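Local coordinates for flavin adenine dinucleotide synthase (Saccharomyces cerevisiae, PDB 2WSI), which transfers the adenylyl group of ATP to flavin mononucleotide, forming the coenzyme flavin adenine dinucleotide and releasing diphosphate, at residues A[64-72]-A[192-200]; A[116-127]-A[209-217]. One frame throughout, in Å; residues are numbered along the deposited sequence.

Contact 1 of 2, residues A[64-72]-A[192-200]; sequences KDCQVLLLL and QPLLHWDLT. With SO4 (sulfate ion), chain B.
Leu194 sets its side chain against the first turns of helix 64-87, and its two branches part there. From CB the chain runs to CG, where it forks: CD2 comes down on the backbone, 3.3 Å from Asp65 O, while CD1 enters a hydrophobic pocket, 4.0 Å from Leu72 CD1, with Leu69 CD1 and Val68 CG1 slightly farther off. CD1 also lies above the indole plane of Trp197, displaced toward the rim. Val68 comes over a face of the same indole; with CG1 anti to the backbone N (chi1 163°), it makes a CH-pi contact 4.1 Å from the centroid of the six-membered ring of Trp197. Leu72 CD1 approaches that ring obliquely, 3.5 Å from Trp197 CZ2. Thr37 takes the indole NH, and Leu69 CD2 rests on Pro193 CD at 3.9 Å. At the helix start Lys64 CE touches Leu199 CD1 at 3.6 Å, and the bend at chi4 (-52°) brings NZ to 2.7 Å from O4 of a sulfate probably from the crystallisation liquor; Glu299 is a second anionic partner. An alanine in place of Lys64 would probably leave the sulfate and Glu299 without this positive charge and open a gap beside Leu199. No hydrogen bond crosses between the segments: apolar side chains seat the loop after strand 189-191 on helix 64-87 of the PAPS reductase-like domain, whose Cys66 touches FAD.

Contact 2 of 2, residues A[116-127]-A[209-217]; sequences LENFVLETSERY and SNEPICGLY. With SO4 (sulfate ion), chain B.
Glu211 OE1 is gripped by two donors: Tyr127 OH at 2.5 Å and Arg126 NE at 2.8 Å. The phenol bonds to the anti lone pair of OE1, whereas the guanidinium comes to the syn side, somewhat out of the carboxylate plane. Arg126 binds side-on, its NH2 reaching Glu211 OE2 at 2.9 Å to complete a two-pronged salt bridge. Both hydrogen bonds are nearly straight, and the guanidinium and carboxylate planes lie 23° apart. The arginine chain, extended from CG to NE, passes Pro212, while the bend of Glu211 at chi2 (-69°) turns its carboxylate to meet it. Two turns earlier, Phe119 packs against the backbone of 212-214. Its CZ meets Pro212 O in the ring plane at 3.2 Å, and Cys214 CB lies over one face, a CH-pi contact 4.3 Å from the centroid of the Phe119 ring. Thr123 CG2 covers the opposite face. Leu116 CD1 touches Cys214 SG at 3.8 Å; this sulfur also accepts a weak capping bond from Leu216 N. Tyr217 OH bonds to sulfate O3 at 2.6 Å. Tyr127 OH and Pro212 O are tied to Gln67 of helix 64-87. The chemistry is divided: a charged clamp fixes the end of helix 114-126, and an aromatic ring wedged against backbone holds its middle. Two N-H donors and a hydroxyl around the buried carboxylate would be expected to favour its ionised form.

Overall arrangement
After helices 3-18 and 25-45 and strand 56-59, the chain enters helix 64-87, then helix 114-126, passes through later strands, and reaches 192-200 and finally 209-217. Contact 1 closes the loop from 64-72 to 192-200; contact 2 closes the one from 116-127 to 209-217, starting inside the first and ending beyond it, so the two cross. Helix 199-209 connects their second segments. The centres of the two contacts lie about 15 Å apart, yet they meet directly through Lys64 with Tyr217, Gln67 with Pro212 and Leu70 with Tyr127. One sulfate joins Lys64 and Tyr217. Together the two contacts tie helices 64-87 and 114-126 to the chain following strand 189-191, beside the bound FAD.

Contact 1 of 2, residues A[64-72]-A[192-200]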
loop_
_atom_site.group_PDB
_atom_site.type_symbol
_atom_site.label_atom_id
_atom_site.label_comp_id
_atom_site.label_asym_id
_atom_site.label_seq_id
_atom_site.Cartn_x
_atom_site.Cartn_y
_atom_site.Cartn_z
ATOM N N LYS A 64 2.617 -2.271 3.097
ATOM C CA LYS A 64 2.986 -0.865 2.967
ATOM C C LYS A 64 2.751 -0.375 1.537
ATOM O O LYS A 64 2.308 0.739 1.349
ATOM C CB LYS A 64 4.449 -0.633 3.345
ATOM C CG LYS A 64 5.474 -1.395 2.472
ATOM C CD LYS A 64 6.896 -1.257 3.129
ATOM C CE LYS A 64 8.021 -1.671 2.148
ATOM N NZ LYS A 64 7.717 -3.014 1.608
ATOM N N ASP A 65 3.064 -1.200 0.542
ATOM C CA ASP A 65 2.982 -0.764 -0.845
ATOM C C ASP A 65 1.522 -0.546 -1.253
ATOM O O ASP A 65 1.170 0.493 -1.829
ATOM C CB ASP A 65 3.588 -1.804 -1.775
ATOM C CG ASP A 65 5.117 -1.871 -1.705
ATOM O OD1 ASP A 65 5.743 -1.007 -1.076
ATOM O OD2 ASP A 65 5.695 -2.807 -2.295
ATOM N N CYS A 66 0.647 -1.512 -0.989
ATOM C CA CYS A 66 -0.723 -1.265 -1.454
ATOM C C CYS A 66 -1.443 -0.255 -0.561
ATOM O O CYS A 66 -2.356 0.439 -1.030
ATOM C CB CYS A 66 -1.527 -2.535 -1.664
ATOM S SG CYS A 66 -1.605 -3.428 -0.267
ATOM N N GLN A 67 -0.998 -0.097 0.680
ATOM C CA GLN A 67 -1.502 1.004 1.514
ATOM C C GLN A 67 -1.104 2.394 0.974
ATOM O O GLN A 67 -1.932 3.316 0.928
ATOM C CB GLN A 67 -1.025 0.916 2.959
ATOM C CG GLN A 67 -1.857 1.906 3.827
ATOM C CD GLN A 67 -1.516 1.867 5.287
ATOM O OE1 GLN A 67 -0.554 1.218 5.697
ATOM N NE2 GLN A 67 -2.290 2.595 6.092
ATOM N N VAL A 68 0.162 2.572 0.596
ATOM C CA VAL A 68 0.555 3.845 -0.001
ATOM C C VAL A 68 -0.290 4.088 -1.240
ATOM O O VAL A 68 -0.826 5.184 -1.428
ATOM C CB VAL A 68 2.069 3.898 -0.347
ATOM C CG1 VAL A 68 2.350 5.060 -1.329
ATOM C CG2 VAL A 68 2.872 4.065 0.937
ATOM N N LEU A 69 -0.423 3.063 -2.086
ATOM C CA LEU A 69 -1.227 3.198 -3.298
ATOM C C LEU A 69 -2.674 3.529 -2.990
ATOM O O LEU A 69 -3.288 4.393 -3.626
ATOM C CB LEU A 69 -1.156 1.937 -4.157
ATOM C CG LEU A 69 -1.839 2.062 -5.519
ATOM C CD1 LEU A 69 -1.455 3.374 -6.233
ATOM C CD2 LEU A 69 -1.601 0.836 -6.387
ATOM N N LEU A 70 -3.225 2.856 -1.989
ATOM C CA LEU A 70 -4.608 3.135 -1.605
ATOM C C LEU A 70 -4.789 4.583 -1.158
ATOM O O LEU A 70 -5.756 5.240 -1.545
ATOM C CB LEU A 70 -5.043 2.170 -0.482
ATOM C CG LEU A 70 -6.473 2.428 -0.012
ATOM C CD1 LEU A 70 -7.461 2.344 -1.181
ATOM C CD2 LEU A 70 -6.853 1.413 1.092
ATOM N N LEU A 71 -3.851 5.115 -0.372
ATOM C CA LEU A 71 -3.923 6.526 0.003
ATOM C C LEU A 71 -3.868 7.421 -1.239
ATOM O O LEU A 71 -4.655 8.342 -1.357
ATOM C CB LEU A 71 -2.808 6.928 0.977
ATOM C CG LEU A 71 -2.721 6.199 2.312
ATOM C CD1 LEU A 71 -1.503 6.704 3.096
ATOM C CD2 LEU A 71 -4.006 6.367 3.123
ATOM N N LEU A 72 -2.952 7.147 -2.169
ATOM C CA LEU A 72 -2.869 7.933 -3.419
ATOM C C LEU A 72 -4.140 7.804 -4.273
ATOM O O LEU A 72 -4.618 8.768 -4.870
ATOM C CB LEU A 72 -1.637 7.519 -4.245
ATOM C CG LEU A 72 -0.334 7.771 -3.488
ATOM C CD1 LEU A 72 0.804 7.106 -4.259
ATOM C CD2 LEU A 72 -0.109 9.276 -3.302
ATOM N N GLN A 192 -1.065 -0.656 -12.481
ATOM C CA GLN A 192 0.152 -0.783 -11.671
ATOM C C GLN A 192 0.836 0.592 -11.608
ATOM O O GLN A 192 1.943 0.780 -12.127
ATOM C CB GLN A 192 1.075 -1.838 -12.333
ATOM C CG GLN A 192 0.440 -3.227 -12.318
ATOM C CD GLN A 192 1.196 -4.290 -13.105
ATOM O OE1 GLN A 192 1.695 -4.056 -14.221
ATOM N NE2 GLN A 192 1.215 -5.479 -12.566
ATOM N N PRO A 193 0.165 1.572 -10.987
ATOM C CA PRO A 193 0.675 2.945 -11.019
ATOM C C PRO A 193 1.747 3.246 -9.969
ATOM O O PRO A 193 2.219 4.377 -9.947
ATOM C CB PRO A 193 -0.571 3.802 -10.735
ATOM C CG PRO A 193 -1.663 2.818 -10.251
ATOM C CD PRO A 193 -1.082 1.447 -10.213
ATOM N N LEU A 194 2.107 2.277 -9.128
ATOM C CA LEU A 194 3.170 2.451 -8.134
ATOM C C LEU A 194 4.520 1.938 -8.636
ATOM O O LEU A 194 5.493 1.865 -7.882
ATOM C CB LEU A 194 2.799 1.703 -6.831
ATOM C CG LEU A 194 3.303 2.376 -5.552
ATOM C CD1 LEU A 194 2.590 3.677 -5.323
ATOM C CD2 LEU A 194 3.144 1.473 -4.312
ATOM N N LEU A 195 4.587 1.543 -9.900
ATOM C CA LEU A 195 5.740 0.787 -10.362
ATOM C C LEU A 195 7.092 1.492 -10.195
ATOM O O LEU A 195 8.101 0.825 -10.038
ATOM C CB LEU A 195 5.595 0.412 -11.838
ATOM C CG LEU A 195 4.720 -0.802 -12.122
ATOM C CD1 LEU A 195 4.633 -1.002 -13.636
ATOM C CD2 LEU A 195 5.268 -2.069 -11.405
ATOM N N HIS A 196 7.119 2.817 -10.244
ATOM C CA HIS A 196 8.406 3.537 -10.162
ATOM C C HIS A 196 8.762 4.002 -8.746
ATOM O O HIS A 196 9.750 4.713 -8.543
ATOM C CB HIS A 196 8.391 4.728 -11.125
ATOM C CG HIS A 196 8.024 4.348 -12.523
ATOM N ND1 HIS A 196 8.728 3.405 -13.241
ATOM C CD2 HIS A 196 6.985 4.724 -13.309
ATOM C CE1 HIS A 196 8.160 3.238 -14.424
ATOM N NE2 HIS A 196 7.113 4.041 -14.495
ATOM N N TRP A 197 7.980 3.590 -7.749
ATOM C CA TRP A 197 8.305 3.943 -6.371
ATOM C C TRP A 197 9.467 3.119 -5.826
ATOM O O TRP A 197 9.515 1.888 -5.977
ATOM C CB TRP A 197 7.052 3.740 -5.478
ATOM C CG TRP A 197 6.132 4.878 -5.601
ATOM C CD1 TRP A 197 5.454 5.278 -6.726
ATOM C CD2 TRP A 197 5.737 5.768 -4.556
ATOM N NE1 TRP A 197 4.667 6.378 -6.435
ATOM C CE2 TRP A 197 4.823 6.688 -5.109
ATOM C CE3 TRP A 197 6.054 5.863 -3.187
ATOM C CZ2 TRP A 197 4.263 7.704 -4.366
ATOM C CZ3 TRP A 197 5.491 6.854 -2.456
ATOM C CH2 TRP A 197 4.589 7.765 -3.038
ATOM N N ASP A 198 10.404 3.763 -5.152
ATOM C CA ASP A 198 11.409 2.980 -4.450
ATOM C C ASP A 198 11.147 2.965 -2.957
ATOM O O ASP A 198 10.202 3.606 -2.453
ATOM C CB ASP A 198 12.844 3.435 -4.781
ATOM C CG ASP A 198 13.163 4.828 -4.283
ATOM O OD1 ASP A 198 12.608 5.283 -3.248
ATOM O OD2 ASP A 198 14.001 5.481 -4.949
ATOM N N LEU A 199 11.961 2.191 -2.246
ATOM C CA LEU A 199 11.686 1.902 -0.841
ATOM C C LEU A 199 11.715 3.188 -0.010
ATOM O O LEU A 199 10.903 3.386 0.891
ATOM C CB LEU A 199 12.688 0.876 -0.322
ATOM C CG LEU A 199 12.521 0.457 1.136
ATOM C CD1 LEU A 199 11.070 0.003 1.412
ATOM C CD2 LEU A 199 13.542 -0.667 1.460
ATOM N N THR A 200 12.634 4.089 -0.324
ATOM C CA THR A 200 12.694 5.335 0.438
ATOM C C THR A 200 11.437 6.191 0.218
ATOM O O THR A 200 10.991 6.880 1.137
ATOM C CB THR A 200 13.966 6.186 0.084
ATOM O OG1 THR A 200 13.947 6.519 -1.301
ATOM C CG2 THR A 200 15.227 5.393 0.361
HETATM S S SO4 B . 5.125 -5.430 1.390
HETATM O O1 SO4 B . 5.260 -6.795 0.919
HETATM O O2 SO4 B . 3.705 -5.097 1.408
HETATM O O3 SO4 B . 5.673 -5.350 2.745
HETATM O O4 SO4 B . 5.754 -4.512 0.448
#

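Contact 2 of 2, residues A[116-127]-A[209-217]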
loop_
_atom_site.group_PDB
_atom_site.type_symbol
_atom_site.label_atom_id
_atom_site.label_comp_id
_atom_site.label_asym_id
_atom_site.label_seq_id
_atom_site.Cartn_x
_atom_site.Cartn_y
_atom_site.Cartn_z
ATOM N N LEU A 116 -1.913 -9.160 10.254
ATOM C CA LEU A 116 -2.179 -8.536 8.952
ATOM C C LEU A 116 -3.670 -8.643 8.636
ATOM O O LEU A 116 -4.273 -7.692 8.186
ATOM C CB LEU A 116 -1.366 -9.217 7.838
ATOM C CG LEU A 116 -1.566 -8.550 6.476
ATOM C CD1 LEU A 116 -0.833 -7.220 6.439
ATOM C CD2 LEU A 116 -1.144 -9.440 5.322
ATOM N N GLU A 117 -4.255 -9.809 8.858
ATOM C CA GLU A 117 -5.705 -9.958 8.679
ATOM C C GLU A 117 -6.453 -8.903 9.484
ATOM O O GLU A 117 -7.381 -8.250 8.988
ATOM C CB GLU A 117 -6.167 -11.353 9.127
ATOM C CG GLU A 117 -5.940 -12.457 8.095
ATOM C CD GLU A 117 -6.036 -13.863 8.698
ATOM O OE1 GLU A 117 -6.047 -13.958 9.952
ATOM O OE2 GLU A 117 -6.082 -14.869 7.929
ATOM N N ASN A 118 -6.047 -8.715 10.726
ATOM C CA ASN A 118 -6.711 -7.732 11.584
ATOM C C ASN A 118 -6.546 -6.305 11.046
ATOM O O ASN A 118 -7.479 -5.512 11.063
ATOM C CB ASN A 118 -6.197 -7.816 13.021
ATOM C CG ASN A 118 -6.739 -9.029 13.768
ATOM O OD1 ASN A 118 -7.793 -9.554 13.433
ATOM N ND2 ASN A 118 -6.009 -9.481 14.769
ATOM N N PHE A 119 -5.348 -6.000 10.562
ATOM C CA PHE A 119 -5.072 -4.706 9.949
ATOM C C PHE A 119 -5.915 -4.471 8.690
ATOM O O PHE A 119 -6.390 -3.359 8.442
ATOM C CB PHE A 119 -3.577 -4.606 9.589
ATOM C CG PHE A 119 -3.182 -3.244 9.100
ATOM C CD1 PHE A 119 -3.155 -2.161 9.972
ATOM C CD2 PHE A 119 -2.854 -3.042 7.775
ATOM C CE1 PHE A 119 -2.783 -0.912 9.523
ATOM C CE2 PHE A 119 -2.498 -1.795 7.330
ATOM C CZ PHE A 119 -2.459 -0.733 8.201
ATOM N N VAL A 120 -6.089 -5.507 7.877
ATOM C CA VAL A 120 -6.914 -5.368 6.674
ATOM C C VAL A 120 -8.346 -5.020 7.040
ATOM O O VAL A 120 -8.961 -4.133 6.443
ATOM C CB VAL A 120 -6.899 -6.658 5.816
ATOM C CG1 VAL A 120 -7.912 -6.561 4.709
ATOM C CG2 VAL A 120 -5.471 -6.888 5.226
ATOM N N LEU A 121 -8.888 -5.732 8.021
ATOM C CA LEU A 121 -10.256 -5.463 8.490
ATOM C C LEU A 121 -10.382 -4.043 9.063
ATOM O O LEU A 121 -11.305 -3.324 8.719
ATOM C CB LEU A 121 -10.674 -6.498 9.549
ATOM C CG LEU A 121 -10.744 -7.970 9.124
ATOM C CD1 LEU A 121 -11.360 -8.826 10.274
ATOM C CD2 LEU A 121 -11.532 -8.202 7.851
ATOM N N GLU A 122 -9.459 -3.633 9.935
ATOM C CA GLU A 122 -9.535 -2.299 10.517
ATOM C C GLU A 122 -9.405 -1.210 9.446
ATOM O O GLU A 122 -10.129 -0.215 9.469
ATOM C CB GLU A 122 -8.459 -2.075 11.590
ATOM C CG GLU A 122 -8.680 -2.852 12.889
ATOM C CD GLU A 122 -9.807 -2.253 13.739
ATOM O OE1 GLU A 122 -10.291 -1.136 13.422
ATOM O OE2 GLU A 122 -10.209 -2.907 14.720
ATOM N N THR A 123 -8.494 -1.385 8.494
ATOM C CA THR A 123 -8.289 -0.314 7.537
ATOM C C THR A 123 -9.396 -0.357 6.484
ATOM O O THR A 123 -9.707 0.661 5.869
ATOM C CB THR A 123 -6.865 -0.309 6.921
ATOM O OG1 THR A 123 -6.590 -1.561 6.292
ATOM C CG2 THR A 123 -5.821 -0.037 7.989
ATOM N N SER A 124 -10.010 -1.523 6.280
ATOM C CA SER A 124 -11.197 -1.588 5.416
ATOM C C SER A 124 -12.298 -0.697 5.992
ATOM O O SER A 124 -13.057 -0.072 5.263
ATOM C CB SER A 124 -11.712 -3.022 5.305
ATOM O OG SER A 124 -10.898 -3.763 4.409
ATOM N N GLU A 125 -12.405 -0.657 7.318
ATOM C CA GLU A 125 -13.409 0.193 7.941
ATOM C C GLU A 125 -12.982 1.672 7.924
ATOM O O GLU A 125 -13.813 2.555 7.687
ATOM C CB GLU A 125 -13.734 -0.287 9.358
ATOM C CG GLU A 125 -14.397 -1.679 9.355
ATOM C CD GLU A 125 -15.928 -1.635 9.301
ATOM O OE1 GLU A 125 -16.481 -0.575 8.920
ATOM O OE2 GLU A 125 -16.572 -2.662 9.653
ATOM N N ARG A 126 -11.701 1.949 8.157
ATOM C CA ARG A 126 -11.215 3.321 8.066
ATOM C C ARG A 126 -11.415 3.919 6.656
ATOM O O ARG A 126 -11.795 5.074 6.507
ATOM C CB ARG A 126 -9.726 3.374 8.412
ATOM C CG ARG A 126 -9.194 4.771 8.692
ATOM C CD ARG A 126 -7.687 4.735 9.082
ATOM N NE ARG A 126 -7.132 6.085 9.175
ATOM C CZ ARG A 126 -7.522 7.014 10.050
ATOM N NH1 ARG A 126 -8.484 6.746 10.926
ATOM N NH2 ARG A 126 -6.952 8.225 10.043
ATOM N N TYR A 127 -11.110 3.159 5.614
ATOM C CA TYR A 127 -11.116 3.752 4.259
ATOM C C TYR A 127 -12.414 3.415 3.517
ATOM O O TYR A 127 -12.538 3.700 2.340
ATOM C CB TYR A 127 -9.927 3.269 3.450
ATOM C CG TYR A 127 -8.609 3.562 4.095
ATOM C CD1 TYR A 127 -8.298 4.841 4.527
ATOM C CD2 TYR A 127 -7.674 2.552 4.293
ATOM C CE1 TYR A 127 -7.080 5.117 5.134
ATOM C CE2 TYR A 127 -6.443 2.821 4.886
ATOM C CZ TYR A 127 -6.159 4.103 5.300
ATOM O OH TYR A 127 -4.953 4.372 5.893
ATOM N N SER A 209 2.321 10.412 6.363
ATOM C CA SER A 209 0.844 10.412 6.333
ATOM C C SER A 209 0.253 10.338 7.732
ATOM O O SER A 209 -0.911 10.724 7.949
ATOM C CB SER A 209 0.274 9.245 5.519
ATOM O OG SER A 209 0.441 7.998 6.186
ATOM N N ASN A 210 1.042 9.769 8.642
ATOM C CA ASN A 210 0.620 9.450 10.008
ATOM C C ASN A 210 -0.499 8.430 10.057
ATOM O O ASN A 210 -1.063 8.197 11.121
ATOM C CB ASN A 210 0.176 10.698 10.793
ATOM C CG ASN A 210 0.311 10.506 12.307
ATOM O OD1 ASN A 210 1.205 9.796 12.777
ATOM N ND2 ASN A 210 -0.594 11.110 13.069
ATOM N N GLU A 211 -0.810 7.811 8.923
ATOM C CA GLU A 211 -1.825 6.736 8.894
ATOM C C GLU A 211 -1.311 5.491 9.627
ATOM O O GLU A 211 -0.106 5.280 9.731
ATOM C CB GLU A 211 -2.187 6.397 7.441
ATOM C CG GLU A 211 -3.046 7.480 6.783
ATOM C CD GLU A 211 -4.446 7.506 7.412
ATOM O OE1 GLU A 211 -5.217 6.546 7.194
ATOM O OE2 GLU A 211 -4.754 8.459 8.150
ATOM N N PRO A 212 -2.225 4.665 10.146
ATOM C CA PRO A 212 -1.760 3.480 10.866
ATOM C C PRO A 212 -1.141 2.502 9.878
ATOM O O PRO A 212 -1.640 2.356 8.788
ATOM C CB PRO A 212 -3.050 2.895 11.458
ATOM C CG PRO A 212 -4.173 3.420 10.572
ATOM C CD PRO A 212 -3.698 4.701 9.977
ATOM N N ILE A 213 -0.071 1.840 10.256
ATOM C CA ILE A 213 0.587 0.907 9.351
ATOM C C ILE A 213 0.725 -0.451 10.040
ATOM O O ILE A 213 0.743 -0.540 11.267
ATOM C CB ILE A 213 1.978 1.407 8.915
ATOM C CG1 ILE A 213 2.964 1.350 10.074
ATOM C CG2 ILE A 213 1.899 2.824 8.377
ATOM C CD1 ILE A 213 4.400 1.628 9.631
ATOM N N CYS A 214 0.812 -1.502 9.244
ATOM C CA CYS A 214 0.785 -2.835 9.797
ATOM C C CYS A 214 1.853 -2.954 10.882
ATOM O O CYS A 214 3.009 -2.616 10.658
ATOM C CB CYS A 214 1.030 -3.882 8.706
ATOM S SG CYS A 214 0.846 -5.561 9.404
ATOM N N GLY A 215 1.476 -3.460 12.050
ATOM C CA GLY A 215 2.405 -3.508 13.171
ATOM C C GLY A 215 3.609 -4.406 12.900
ATOM O O GLY A 215 4.638 -4.233 13.532
ATOM N N LEU A 216 3.502 -5.352 11.967
ATOM C CA LEU A 216 4.670 -6.173 11.632
ATOM C C LEU A 216 5.895 -5.318 11.262
ATOM O O LEU A 216 7.034 -5.700 11.561
ATOM C CB LEU A 216 4.361 -7.148 10.492
ATOM C CG LEU A 216 3.179 -8.098 10.747
ATOM C CD1 LEU A 216 3.032 -9.062 9.584
ATOM C CD2 LEU A 216 3.346 -8.864 12.063
ATOM N N TYR A 217 5.685 -4.179 10.593
ATOM C CA TYR A 217 6.830 -3.327 10.220
ATOM C C TYR A 217 7.553 -2.800 11.473
ATOM O O TYR A 217 8.774 -2.637 11.489
ATOM C CB TYR A 217 6.379 -2.159 9.307
ATOM C CG TYR A 217 5.812 -2.661 7.999
ATOM C CD1 TYR A 217 6.579 -3.448 7.133
ATOM C CD2 TYR A 217 4.492 -2.383 7.636
ATOM C CE1 TYR A 217 6.041 -3.916 5.925
ATOM C CE2 TYR A 217 3.936 -2.865 6.440
ATOM C CZ TYR A 217 4.714 -3.617 5.589
ATOM O OH TYR A 217 4.140 -4.108 4.426
HETATM S S SO4 B . 5.125 -5.430 1.390
HETATM O O1 SO4 B . 5.260 -6.795 0.919
HETATM O O2 SO4 B . 3.705 -5.097 1.408
HETATM O O3 SO4 B . 5.673 -5.350 2.745
HETATM O O4 SO4 B . 5.754 -4.512 0.448
#